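Lombricine kinase (PDB 3JPZ) catalyses the reversible transfer of a phosphoryl group between ATP and lombricine, acting as a member of the ATP:guanido phosphotransferase (phosphagen kinase) family. Local coordinates at residues 118-122 and 273-277; 128-132 and 266-270. Residue numbers count along the deposited sequence, not the author numbering.

Interaction 1: 118-122 and 273-277; sequences IRTGR and NLGTG
Extended strand 118-122 faces an irregular loop, 273-277, which passes closest where the CA atoms of Thr120 and Gly277 lie 5.1 Å apart. The loop folds into a type II' turn from Leu274 to Gly277, closed by Gly277 N to Leu274 O at 3.3 Å. Gly275 (phi/psi 82/-91) takes its first corner. Gly277 also has positive phi (42/31), and a CB on it would collide with Asn273 O.

One direct hydrogen bond joins the segments: Thr120 (chi1 t) donates from OG1 to Thr276 O at 2.6 Å. Arg122, its CB turned away, curls back through chi1 and chi2 both m, so that NH1 donates to Thr120 OG1 (2.8 Å) and to Gly121 O (2.7 Å). Water 2 adds a bridge, accepting from Arg122 NH2 (2.9 Å) and donating to Thr276 O (2.8 Å). Backbone packing supplies a CA-H...O contact, Thr120 CA to Gly277 O at 3.3 Å, nearly linear at 163°.

Arg119 ends beside the loop, its NH1 4.5 Å from Asn273 OD1, near the side chains of Arg223 and Arg279. All three arginines bind ADP in a structure of this enzyme, though this chain holds none; NLGT, ending the CPSNLGT signature, thus borders the nucleotide site.

Interaction 2: 128-132 and 266-270; sequences CYPPS and YLCAC
Two loops meet here, neither with regular structure over most of its length. In 128-132, Tyr129 is extended (phi/psi -58/163), then Pro130 (-46/-34) and Pro131 (-64/-31) bend the chain into a tight turn closed by Ser132 N to Tyr129 O at 3.0 Å. The Tyr129 side chain (chi1 m, chi2 -55°) runs out along 266-270, while the closest CA pair, Tyr129 and Ala269, is 6.1 Å apart.

Tyr266 ends a short strand, and its ring leads away from the contact. Leu267 (-90/136) meets the phenol tip: Tyr129 OH is 3.1 Å from Leu267 C and 3.2 Å from Leu267 CB. At Cys268 the chain is still extended (-139/170); its CB points away, and its carbonyl carbon lies over the tyrosine ring face, while its O accepts from the hydroxyl of Tyr69. Ala269 (-72/-39) turns the chain and makes the main contact. Its CB sits over the same face, 4.1 Å from the Tyr129 ring centroid and 28° off the normal, a CH-pi contact, with Tyr129 CG 3.7 Å from Ala269 CB. Pro131 CD touches Ala269 CB more loosely at 4.4 Å. Cys270, pointing away, opens the CPSNLGT family signature and matches the reactive cysteine of creatine kinases.

No hydrogen bond crosses: Tyr129 OH lies 3.3 Å from both Leu267 O and Cys268 N, at poor angles. Cohesion between these segments therefore comes from ring-to-methyl and ring-to-backbone packing.

In the fold
Both contacts use the chain between strands 265-266 and 279-285, and they adjoin, their centres 12 Å apart. Interaction 1 is the more central, its centre about 5 Å from the centre of the chain, and ties that connection to a middle strand of the large sheet. It is polar, with waters at a partly buried boundary of the nucleotide site. Interaction 2 lies farther out yet is fully buried and apolar, loop against loop, where 266-270 also bonds to Ala63 and Tyr69 of the N-terminal region. Tyr266 links them: its N probably hydrogen-bonds to Gly275 O (3.0 Å), and its ring makes a cation-pi pair with Arg122.

Interaction 1: 118-122 and 273-277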
loop_
_atom_site.group_PDB
_atom_site.type_symbol
_atom_site.label_atom_id
_atom_site.label_comp_id
_atom_site.label_asym_id
_atom_site.label_seq_id
_atom_site.Cartn_x
_atom_site.Cartn_y
_atom_site.Cartn_z
ATOM N N ILE A 118 26.793 -5.218 -13.437
ATOM C CA ILE A 118 26.915 -3.915 -12.820
ATOM C C ILE A 118 25.598 -3.212 -13.070
ATOM O O ILE A 118 25.134 -3.158 -14.205
ATOM C CB ILE A 118 28.045 -3.096 -13.455
ATOM C CG1 ILE A 118 29.366 -3.849 -13.363
ATOM C CG2 ILE A 118 28.150 -1.732 -12.780
ATOM C CD1 ILE A 118 30.485 -3.180 -14.131
ATOM N N ARG A 119 24.994 -2.668 -12.022
ATOM C CA ARG A 119 23.683 -2.063 -12.155
ATOM C C ARG A 119 23.696 -0.650 -11.597
ATOM O O ARG A 119 24.472 -0.317 -10.706
ATOM C CB ARG A 119 22.613 -2.913 -11.463
ATOM C CG ARG A 119 22.430 -2.649 -9.976
ATOM C CD ARG A 119 21.081 -2.009 -9.672
ATOM N NE ARG A 119 20.964 -1.627 -8.266
ATOM C CZ ARG A 119 20.448 -2.395 -7.309
ATOM N NH1 ARG A 119 20.396 -1.949 -6.060
ATOM N NH2 ARG A 119 19.982 -3.605 -7.590
ATOM N N THR A 120 22.855 0.193 -12.164
ATOM C CA THR A 120 22.620 1.491 -11.579
ATOM C C THR A 120 21.188 1.858 -11.876
ATOM O O THR A 120 20.458 1.083 -12.487
ATOM C CB THR A 120 23.567 2.562 -12.143
ATOM O OG1 THR A 120 23.487 3.740 -11.327
ATOM C CG2 THR A 120 23.197 2.904 -13.585
ATOM N N GLY A 121 20.783 3.031 -11.424
ATOM C CA GLY A 121 19.466 3.532 -11.729
ATOM C C GLY A 121 19.609 4.939 -12.257
ATOM O O GLY A 121 20.585 5.627 -11.978
ATOM N N ARG A 122 18.621 5.369 -13.018
ATOM C CA ARG A 122 18.592 6.729 -13.510
ATOM C C ARG A 122 17.183 7.264 -13.358
ATOM O O ARG A 122 16.212 6.536 -13.564
ATOM C CB ARG A 122 19.034 6.775 -14.969
ATOM C CG ARG A 122 20.517 6.463 -15.161
ATOM C CD ARG A 122 21.389 7.554 -14.567
ATOM N NE ARG A 122 22.811 7.319 -14.793
ATOM C CZ ARG A 122 23.593 6.609 -13.984
ATOM N NH1 ARG A 122 23.094 6.065 -12.888
ATOM N NH2 ARG A 122 24.879 6.445 -14.266
ATOM N N ASN A 273 20.735 4.942 -2.638
ATOM C CA ASN A 273 21.233 4.670 -3.975
ATOM C C ASN A 273 21.848 5.882 -4.653
ATOM O O ASN A 273 22.000 5.894 -5.867
ATOM C CB ASN A 273 20.093 4.153 -4.856
ATOM C CG ASN A 273 19.646 2.757 -4.481
ATOM O OD1 ASN A 273 20.401 1.983 -3.893
ATOM N ND2 ASN A 273 18.404 2.426 -4.824
ATOM N N LEU A 274 22.207 6.893 -3.877
ATOM C CA LEU A 274 22.731 8.126 -4.451
ATOM C C LEU A 274 24.169 7.973 -4.929
ATOM O O LEU A 274 24.811 6.948 -4.693
ATOM C CB LEU A 274 22.645 9.258 -3.433
ATOM C CG LEU A 274 21.254 9.867 -3.318
ATOM C CD1 LEU A 274 21.205 10.832 -2.148
ATOM C CD2 LEU A 274 20.874 10.561 -4.629
ATOM N N GLY A 275 24.657 9.006 -5.606
ATOM C CA GLY A 275 26.036 9.060 -6.055
ATOM C C GLY A 275 26.212 8.279 -7.341
ATOM O O GLY A 275 26.058 8.828 -8.428
ATOM N N THR A 276 26.543 6.999 -7.209
ATOM C CA THR A 276 26.615 6.095 -8.363
ATOM C C THR A 276 25.413 5.183 -8.455
ATOM O O THR A 276 25.143 4.616 -9.517
ATOM C CB THR A 276 27.797 5.140 -8.280
ATOM O OG1 THR A 276 27.713 4.368 -7.069
ATOM C CG2 THR A 276 29.130 5.891 -8.371
ATOM N N GLY A 277 24.714 5.001 -7.335
ATOM C CA GLY A 277 23.706 3.961 -7.254
ATOM C C GLY A 277 24.239 2.701 -7.910
ATOM O O GLY A 277 23.489 1.912 -8.469
HETATM O O HOH W 1 21.469 5.639 -9.315
HETATM O O HOH W 2 26.232 5.171 -12.031
#

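Interaction 2: 128-132 and 266-270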
loop_
_atom_site.group_PDB
_atom_site.type_symbol
_atom_site.label_atom_id
_atom_site.label_comp_id
_atom_site.label_asym_id
_atom_site.label_seq_id
_atom_site.Cartn_x
_atom_site.Cartn_y
_atom_site.Cartn_z
ATOM N N CYS A 128 8.469 13.167 -11.773
ATOM C CA CYS A 128 8.451 12.652 -10.412
ATOM C C CYS A 128 8.855 11.192 -10.364
ATOM O O CYS A 128 8.519 10.411 -11.242
ATOM C CB CYS A 128 7.067 12.841 -9.790
ATOM S SG CYS A 128 6.769 14.531 -9.249
ATOM N N TYR A 129 9.592 10.840 -9.322
ATOM C CA TYR A 129 9.835 9.451 -8.985
ATOM C C TYR A 129 8.532 8.687 -8.742
ATOM O O TYR A 129 7.484 9.282 -8.512
ATOM C CB TYR A 129 10.682 9.387 -7.722
ATOM C CG TYR A 129 12.059 9.983 -7.864
ATOM C CD1 TYR A 129 12.928 9.557 -8.865
ATOM C CD2 TYR A 129 12.509 10.942 -6.974
ATOM C CE1 TYR A 129 14.196 10.092 -8.981
ATOM C CE2 TYR A 129 13.767 11.483 -7.087
ATOM C CZ TYR A 129 14.607 11.052 -8.092
ATOM O OH TYR A 129 15.866 11.591 -8.187
ATOM N N PRO A 130 8.607 7.351 -8.766
ATOM C CA PRO A 130 7.479 6.440 -8.530
ATOM C C PRO A 130 6.596 6.771 -7.321
ATOM O O PRO A 130 5.400 6.530 -7.382
ATOM C CB PRO A 130 8.172 5.096 -8.323
ATOM C CG PRO A 130 9.376 5.186 -9.196
ATOM C CD PRO A 130 9.836 6.617 -9.106
ATOM N N PRO A 131 7.170 7.299 -6.230
ATOM C CA PRO A 131 6.277 7.572 -5.101
ATOM C C PRO A 131 5.221 8.635 -5.408
ATOM O O PRO A 131 4.122 8.547 -4.858
ATOM C CB PRO A 131 7.235 8.059 -3.998
ATOM C CG PRO A 131 8.575 7.501 -4.386
ATOM C CD PRO A 131 8.577 7.559 -5.895
ATOM N N SER A 132 5.541 9.595 -6.277
ATOM C CA SER A 132 4.697 10.771 -6.475
ATOM C C SER A 132 4.271 11.016 -7.923
ATOM O O SER A 132 3.531 11.951 -8.194
ATOM C CB SER A 132 5.424 12.015 -5.972
ATOM O OG SER A 132 5.717 11.909 -4.593
ATOM N N TYR A 266 24.151 10.979 -9.192
ATOM C CA TYR A 266 22.879 10.600 -9.780
ATOM C C TYR A 266 21.802 10.507 -8.721
ATOM O O TYR A 266 21.971 9.861 -7.682
ATOM C CB TYR A 266 23.006 9.302 -10.581
ATOM C CG TYR A 266 23.802 9.529 -11.839
ATOM C CD1 TYR A 266 23.306 10.340 -12.853
ATOM C CD2 TYR A 266 25.069 8.981 -11.994
ATOM C CE1 TYR A 266 24.035 10.578 -13.995
ATOM C CE2 TYR A 266 25.805 9.210 -13.134
ATOM C CZ TYR A 266 25.282 10.013 -14.134
ATOM O OH TYR A 266 26.007 10.248 -15.278
ATOM N N LEU A 267 20.695 11.180 -8.996
ATOM C CA LEU A 267 19.606 11.266 -8.050
ATOM C C LEU A 267 18.637 10.122 -8.262
ATOM O O LEU A 267 18.290 9.779 -9.389
ATOM C CB LEU A 267 18.897 12.610 -8.195
ATOM C CG LEU A 267 19.724 13.823 -7.766
ATOM C CD1 LEU A 267 19.189 15.090 -8.418
ATOM C CD2 LEU A 267 19.746 13.965 -6.248
ATOM N N CYS A 268 18.213 9.531 -7.154
ATOM C CA CYS A 268 17.222 8.472 -7.159
ATOM C C CYS A 268 16.289 8.743 -5.988
ATOM O O CYS A 268 16.568 9.608 -5.173
ATOM C CB CYS A 268 17.915 7.128 -6.994
ATOM S SG CYS A 268 19.002 7.115 -5.562
ATOM N N ALA A 269 15.181 8.020 -5.896
ATOM C CA ALA A 269 14.192 8.313 -4.872
ATOM C C ALA A 269 14.722 7.904 -3.507
ATOM O O ALA A 269 14.517 8.603 -2.525
ATOM C CB ALA A 269 12.885 7.608 -5.172
ATOM N N CYS A 270 15.413 6.778 -3.444
ATOM C CA CYS A 270 15.945 6.311 -2.170
ATOM C C CYS A 270 17.374 6.791 -1.996
ATOM O O CYS A 270 18.226 6.531 -2.844
ATOM C CB CYS A 270 15.901 4.801 -2.066
ATOM S SG CYS A 270 16.568 4.168 -0.489
#